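Local coordinates for protein replicative DNA helicase (Nostoc punctiforme, PDB 4O1R) that is the intein of a replicative DNA helicase, which probably excises itself from the precursor and joins the flanking segments by protein splicing, at residues 61-64 against 68-71. Numbering follows the deposited sequence.
Sequences TLTT and RKIR
With chi1 of -55°, Thr61 OG1 sits beside its own backbone N, and chi1 of -66° places Arg71 CG likewise. In the conformer described, Thr61 OG1 then lies 3.3 Å from Arg71 CG and in plane with the guanidinium, at its edge. The hydroxyl is hydrogen-bonded to Ser117 OG. The guanidinium, in this conformer, binds Ser117 O through NH2 and forms a salt bridge with Glu120 through NH1. The methyl of Thr61 turns to the other neighbour, with CG2 3.6 Å from Lys69 CG in one of the two conformers of the lysine. A glycine in place of Thr61 would probably uncover the aliphatic parts of Lys69 and Arg71 and leave the Ser117 hydroxyl without this partner. The segments lie on the two strands of an antiparallel beta hairpin in the intein splicing domain. Within them, Leu62 and Ile70 are a hydrogen-bonded pair: Leu62 N reaches Ile70 O at 2.9 Å, and Ile70 N returns to Leu62 O at 3.0 Å. Their side chains share the buried face, where Leu62 meets Leu96 and Ile70 meets Ile138. Towards the turn, Thr64 N donates to Arg68 O at 2.8 Å. Arg68 N makes a weak bond to Thr64 OG1, which also binds Asp109.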
# COMPACT_ATOMS: atom_id res chain seq x y z
N THR A 61 3.93 -12.00 -1.82
CA THR A 61 4.91 -11.18 -1.12
C THR A 61 5.80 -10.50 -2.14
O THR A 61 6.45 -11.17 -2.97
CB THR A 61 5.76 -12.03 -0.19
OG1 THR A 61 4.89 -12.73 0.70
CG2 THR A 61 6.70 -11.16 0.65
N LEU A 62 5.81 -9.18 -2.10
CA LEU A 62 6.65 -8.37 -2.98
C LEU A 62 7.74 -7.74 -2.14
O LEU A 62 7.44 -7.17 -1.09
CB LEU A 62 5.78 -7.32 -3.66
CG LEU A 62 6.48 -6.36 -4.64
CD1 LEU A 62 5.50 -5.92 -5.70
CD2 LEU A 62 7.06 -5.16 -3.89
N THR A 63 8.99 -7.86 -2.58
CA THR A 63 10.13 -7.30 -1.86
C THR A 63 10.91 -6.38 -2.77
O THR A 63 11.11 -6.69 -3.95
CB THR A 63 11.05 -8.43 -1.34
OG1 THR A 63 10.27 -9.36 -0.59
CG2 THR A 63 12.17 -7.89 -0.44
N THR A 64 11.36 -5.25 -2.23
CA THR A 64 12.15 -4.29 -3.01
C THR A 64 13.63 -4.37 -2.63
O THR A 64 14.00 -4.95 -1.61
CB THR A 64 11.64 -2.84 -2.84
OG1 THR A 64 12.01 -2.35 -1.54
CG2 THR A 64 10.11 -2.75 -3.02
N ARG A 68 12.05 -3.24 1.51
CA ARG A 68 10.64 -3.07 1.85
C ARG A 68 9.87 -4.28 1.35
O ARG A 68 10.25 -4.90 0.36
CB ARG A 68 10.11 -1.77 1.30
CG ARG A 68 11.02 -0.63 1.75
CD ARG A 68 10.31 0.61 2.06
NE ARG A 68 11.28 1.67 2.31
CZ ARG A 68 11.03 2.97 2.13
NH1 ARG A 68 9.83 3.37 1.70
NH2 ARG A 68 11.98 3.85 2.39
N LYS A 69 8.81 -4.65 2.06
CA LYS A 69 8.12 -5.90 1.79
C LYS A 69 6.65 -5.71 2.10
O LYS A 69 6.30 -5.07 3.10
CB LYS A 69 8.66 -7.00 2.71
CG LYS A 69 8.22 -8.41 2.36
CD LYS A 69 8.70 -9.40 3.41
CE LYS A 69 10.19 -9.66 3.31
NZ LYS A 69 10.59 -10.74 4.25
N ILE A 70 5.78 -6.27 1.26
CA ILE A 70 4.35 -6.20 1.49
C ILE A 70 3.71 -7.45 0.93
O ILE A 70 4.23 -8.05 -0.01
CB ILE A 70 3.75 -4.91 0.88
CG1 ILE A 70 2.33 -4.62 1.39
CG2 ILE A 70 3.84 -4.95 -0.66
CD1 ILE A 70 1.83 -3.24 0.97
N ARG A 71 2.58 -7.83 1.51
CA ARG A 71 1.80 -8.98 1.02
C ARG A 71 0.45 -8.48 0.55
O ARG A 71 -0.32 -7.93 1.34
CB ARG A 71 1.66 -10.06 2.10
CG ARG A 71 3.04 -10.66 2.40
CD ARG A 71 3.04 -11.63 3.54
NE ARG A 71 2.37 -12.86 3.17
CZ ARG A 71 1.41 -13.43 3.89
NH1 ARG A 71 1.01 -12.87 5.03
NH2 ARG A 71 0.86 -14.56 3.46